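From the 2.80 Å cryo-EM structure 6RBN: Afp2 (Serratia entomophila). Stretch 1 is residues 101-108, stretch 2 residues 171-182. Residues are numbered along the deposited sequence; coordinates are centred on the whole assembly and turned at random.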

ATOM      1  N   THR C 101      72.627 -41.354 -18.931  1.00 72.16           N
ATOM      2  CA  THR C 101      71.809 -42.067 -19.900  1.00 72.16           C
ATOM      3  C   THR C 101      72.573 -43.149 -20.644  1.00 72.16           C
ATOM      4  O   THR C 101      71.965 -44.112 -21.112  1.00 72.16           O
ATOM      5  N   LEU C 102      73.889 -43.015 -20.764  1.00 70.84           N
ATOM      6  CA  LEU C 102      74.723 -43.963 -21.485  1.00 70.84           C
ATOM      7  C   LEU C 102      75.812 -44.512 -20.577  1.00 70.84           C
ATOM      8  O   LEU C 102      76.392 -43.777 -19.775  1.00 70.84           O
ATOM      9  N   ILE C 103      76.089 -45.803 -20.707  1.00 72.45           N
ATOM     10  CA  ILE C 103      77.263 -46.422 -20.101  1.00 72.45           C
ATOM     11  C   ILE C 103      78.170 -46.853 -21.242  1.00 72.45           C
ATOM     12  O   ILE C 103      77.846 -47.782 -21.991  1.00 72.45           O
ATOM     13  N   VAL C 104      79.300 -46.178 -21.380  1.00 73.82           N
ATOM     14  CA  VAL C 104      80.198 -46.365 -22.508  1.00 73.82           C
ATOM     15  C   VAL C 104      81.408 -47.135 -21.994  1.00 73.82           C
ATOM     16  O   VAL C 104      82.264 -46.580 -21.299  1.00 73.82           O
ATOM     17  N   ALA C 105      81.476 -48.422 -22.323  1.00 78.34           N
ATOM     18  CA  ALA C 105      82.612 -49.262 -21.958  1.00 78.34           C
ATOM     19  C   ALA C 105      83.783 -48.882 -22.852  1.00 78.34           C
ATOM     20  O   ALA C 105      83.890 -49.327 -23.992  1.00 78.34           O
ATOM     21  N   ALA C 106      84.667 -48.034 -22.333  1.00 80.70           N
ATOM     22  CA  ALA C 106      85.782 -47.505 -23.115  1.00 80.70           C
ATOM     23  C   ALA C 106      86.963 -48.469 -23.011  1.00 80.70           C
ATOM     24  O   ALA C 106      87.932 -48.248 -22.283  1.00 80.70           O
ATOM     25  N   GLY C 107      86.873 -49.561 -23.767  1.00 83.91           N
ATOM     26  CA  GLY C 107      87.912 -50.573 -23.758  1.00 83.91           C
ATOM     27  C   GLY C 107      87.906 -51.391 -22.487  1.00 83.91           C
ATOM     28  O   GLY C 107      88.955 -51.616 -21.879  1.00 83.91           O
ATOM     29  N   THR C 108      86.726 -51.846 -22.072  1.00 86.97           N
ATOM     30  CA  THR C 108      86.553 -52.490 -20.781  1.00 86.97           C
ATOM     31  C   THR C 108      85.571 -53.643 -20.934  1.00 86.97           C
ATOM     32  O   THR C 108      84.556 -53.508 -21.621  1.00 86.97           O
ATOM     33  N   VAL C 171      91.028 -45.738 -30.779  1.00 80.94           N
ATOM     34  CA  VAL C 171      89.781 -45.353 -30.114  1.00 80.94           C
ATOM     35  C   VAL C 171      88.944 -46.610 -29.886  1.00 80.94           C
ATOM     36  O   VAL C 171      88.806 -47.424 -30.813  1.00 80.94           O
ATOM     37  N   PRO C 172      88.420 -46.824 -28.680  1.00 79.23           N
ATOM     38  CA  PRO C 172      87.462 -47.902 -28.464  1.00 79.23           C
ATOM     39  C   PRO C 172      86.194 -47.660 -29.261  1.00 79.23           C
ATOM     40  O   PRO C 172      85.710 -46.524 -29.345  1.00 79.23           O
ATOM     41  N   PRO C 173      85.616 -48.708 -29.851  1.00 76.63           N
ATOM     42  CA  PRO C 173      84.486 -48.507 -30.767  1.00 76.63           C
ATOM     43  C   PRO C 173      83.179 -48.176 -30.073  1.00 76.63           C
ATOM     44  O   PRO C 173      82.197 -47.873 -30.760  1.00 76.63           O
ATOM     45  N   SER C 174      83.128 -48.241 -28.743  1.00 75.72           N
ATOM     46  CA  SER C 174      81.999 -47.685 -28.015  1.00 75.72           C
ATOM     47  C   SER C 174      81.963 -46.172 -28.131  1.00 75.72           C
ATOM     48  O   SER C 174      80.881 -45.580 -28.187  1.00 75.72           O
ATOM     49  N   ALA C 175      83.133 -45.535 -28.158  1.00 73.05           N
ATOM     50  CA  ALA C 175      83.202 -44.086 -28.262  1.00 73.05           C
ATOM     51  C   ALA C 175      82.875 -43.598 -29.660  1.00 73.05           C
ATOM     52  O   ALA C 175      82.434 -42.456 -29.824  1.00 73.05           O
ATOM     53  N   ILE C 176      83.106 -44.431 -30.672  1.00 73.36           N
ATOM     54  CA  ILE C 176      82.671 -44.100 -32.022  1.00 73.36           C
ATOM     55  C   ILE C 176      81.153 -44.131 -32.098  1.00 73.36           C
ATOM     56  O   ILE C 176      80.526 -43.274 -32.733  1.00 73.36           O
ATOM     57  N   ALA C 177      80.534 -45.094 -31.416  1.00 72.90           N
ATOM     58  CA  ALA C 177      79.081 -45.145 -31.355  1.00 72.90           C
ATOM     59  C   ALA C 177      78.516 -44.047 -30.469  1.00 72.90           C
ATOM     60  O   ALA C 177      77.430 -43.534 -30.749  1.00 72.90           O
ATOM     61  N   ALA C 178      79.229 -43.671 -29.408  1.00 73.67           N
ATOM     62  CA  ALA C 178      78.735 -42.643 -28.502  1.00 73.67           C
ATOM     63  C   ALA C 178      78.804 -41.251 -29.107  1.00 73.67           C
ATOM     64  O   ALA C 178      78.047 -40.372 -28.690  1.00 73.67           O
ATOM     65  N   ALA C 179      79.689 -41.029 -30.078  1.00 74.49           N
ATOM     66  CA  ALA C 179      79.776 -39.739 -30.745  1.00 74.49           C
ATOM     67  C   ALA C 179      78.801 -39.601 -31.899  1.00 74.49           C
ATOM     68  O   ALA C 179      78.484 -38.472 -32.288  1.00 74.49           O
ATOM     69  N   SER C 180      78.329 -40.708 -32.463  1.00 74.94           N
ATOM     70  CA  SER C 180      77.248 -40.632 -33.433  1.00 74.94           C
ATOM     71  C   SER C 180      75.891 -40.502 -32.764  1.00 74.94           C
ATOM     72  O   SER C 180      74.942 -40.047 -33.407  1.00 74.94           O
ATOM     73  N   ILE C 181      75.778 -40.897 -31.495  1.00 72.83           N
ATOM     74  CA  ILE C 181      74.540 -40.701 -30.746  1.00 72.83           C
ATOM     75  C   ILE C 181      74.339 -39.225 -30.423  1.00 72.83           C
ATOM     76  O   ILE C 181      73.210 -38.718 -30.462  1.00 72.83           O
ATOM     77  N   THR C 182      75.428 -38.504 -30.150  1.00 75.79           N
ATOM     78  CA  THR C 182      75.343 -37.085 -29.814  1.00 75.79           C
ATOM     79  C   THR C 182      74.851 -36.258 -30.993  1.00 75.79           C
ATOM     80  O   THR C 182      73.958 -35.416 -30.845  1.00 75.79           O
TER

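A strand packs against a helix in Afp2; the strand includes Leu 102 to Val 104. The two elements run roughly antiparallel, with 148° between their N-to-C directions and a closest axis approach of 7.7 Å, so ascending the strand means descending the helix: Leu 102 meets Ile 181, Val 104 meets Ala 178 and Ser 174, and the loop after the strand reaches Pro 172. The contact buries 332 Å², both sides summed.

Strand alternation turns Leu 102 and Val 104 toward the helix and leaves Ile 103 out of reach. Leu 102 (m, then t) brings CD1 to 4.1 Å from CG2 of Ile 181 (m, then t). Val 104 (t) touches residues one helical turn apart: its CG2 lies 3.9 Å from CB of Ala 178, and its CG1 lies 3.7 Å from CB of Ser 174. Ser 174, Ala 178 and Ile 181 all point toward the strand, as the spacing of four and then three residues puts them on one helix face. Beyond the strand, the CA-to-CB bond of Pro 172 (ring pucker C-gamma exo) points toward stretch 1; its CB is 3.6 Å from N of Gly 107, and its CG is 4.5 Å from CB of Ala 106. Gly 107 has a positive phi of 73°, a backbone conformation that favours glycine.

No hydrogen bond crosses between the stretches. OG of Ser 174 (m) comes within 3.0 Å of O of Ala 105, but its hydrogen bonding is satisfied elsewhere in the structure. Farther along the helix, hydroxyls bond back to the backbone: Ser 180 OG (p) donates to Ala 177 O at 2.9 Å, and Thr 182 OG1 (m) to Ala 178 O at 3.1 Å.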

ATOM      1  CB  THR C 101      71.213 -41.086 -20.910  1.00 72.16           C
ATOM      2  OG1 THR C 101      72.269 -40.429 -21.616  1.00 72.16           O
ATOM      3  CG2 THR C 101      70.374 -40.045 -20.205  1.00 72.16           C
ATOM      4  CB  LEU C 102      75.366 -43.305 -22.706  1.00 70.84           C
ATOM      5  CG  LEU C 102      74.467 -42.937 -23.878  1.00 70.84           C
ATOM      6  CD1 LEU C 102      75.236 -42.081 -24.851  1.00 70.84           C
ATOM      7  CD2 LEU C 102      73.993 -44.203 -24.554  1.00 70.84           C
ATOM      8  CB  ILE C 103      76.902 -47.602 -19.193  1.00 72.45           C
ATOM      9  CG1 ILE C 103      76.108 -47.114 -17.986  1.00 72.45           C
ATOM     10  CG2 ILE C 103      78.152 -48.322 -18.732  1.00 72.45           C
ATOM     11  CD1 ILE C 103      75.572 -48.225 -17.134  1.00 72.45           C
ATOM     12  CB  VAL C 104      80.601 -45.027 -23.135  1.00 73.82           C
ATOM     13  CG1 VAL C 104      81.566 -45.245 -24.266  1.00 73.82           C
ATOM     14  CG2 VAL C 104      79.375 -44.289 -23.623  1.00 73.82           C
ATOM     15  CB  ALA C 105      82.262 -50.736 -22.094  1.00 78.34           C
ATOM     16  CB  ALA C 106      86.153 -46.110 -22.636  1.00 80.70           C
ATOM     17  CB  THR C 108      86.038 -51.486 -19.742  1.00 86.97           C
ATOM     18  OG1 THR C 108      86.864 -50.318 -19.751  1.00 86.97           O
ATOM     19  CG2 THR C 108      86.110 -52.072 -18.371  1.00 86.97           C
ATOM     20  CB  VAL C 171      89.020 -44.333 -30.953  1.00 80.94           C
ATOM     21  CG1 VAL C 171      87.667 -44.027 -30.345  1.00 80.94           C
ATOM     22  CG2 VAL C 171      89.806 -43.068 -31.052  1.00 80.94           C
ATOM     23  CB  PRO C 172      87.185 -47.834 -26.959  1.00 79.23           C
ATOM     24  CG  PRO C 172      88.377 -47.182 -26.397  1.00 79.23           C
ATOM     25  CD  PRO C 172      88.816 -46.186 -27.419  1.00 79.23           C
ATOM     26  CB  PRO C 173      84.405 -49.848 -31.491  1.00 76.63           C
ATOM     27  CG  PRO C 173      84.923 -50.820 -30.503  1.00 76.63           C
ATOM     28  CD  PRO C 173      85.988 -50.127 -29.733  1.00 76.63           C
ATOM     29  CB  SER C 174      82.085 -48.075 -26.547  1.00 75.72           C
ATOM     30  OG  SER C 174      82.093 -49.471 -26.396  1.00 75.72           O
ATOM     31  CB  ALA C 175      84.588 -43.605 -27.858  1.00 73.05           C
ATOM     32  CB  ILE C 176      83.322 -45.066 -33.028  1.00 73.36           C
ATOM     33  CG1 ILE C 176      84.842 -44.948 -32.958  1.00 73.36           C
ATOM     34  CG2 ILE C 176      82.859 -44.788 -34.437  1.00 73.36           C
ATOM     35  CD1 ILE C 176      85.566 -46.035 -33.702  1.00 73.36           C
ATOM     36  CB  ALA C 177      78.627 -46.507 -30.850  1.00 72.90           C
ATOM     37  CB  ALA C 178      79.515 -42.672 -27.191  1.00 73.67           C
ATOM     38  CB  ALA C 179      81.194 -39.504 -31.261  1.00 74.49           C
ATOM     39  CB  SER C 180      77.261 -41.857 -34.343  1.00 74.94           C
ATOM     40  OG  SER C 180      76.961 -43.029 -33.616  1.00 74.94           O
ATOM     41  CB  ILE C 181      74.552 -41.594 -29.488  1.00 72.83           C
ATOM     42  CG1 ILE C 181      74.336 -43.054 -29.878  1.00 72.83           C
ATOM     43  CG2 ILE C 181      73.513 -41.199 -28.467  1.00 72.83           C
ATOM     44  CD1 ILE C 181      74.534 -44.015 -28.740  1.00 72.83           C
ATOM     45  CB  THR C 182      76.709 -36.578 -29.366  1.00 75.79           C
ATOM     46  OG1 THR C 182      77.173 -37.390 -28.295  1.00 75.79           O
ATOM     47  CG2 THR C 182      76.613 -35.147 -28.882  1.00 75.79           C
TER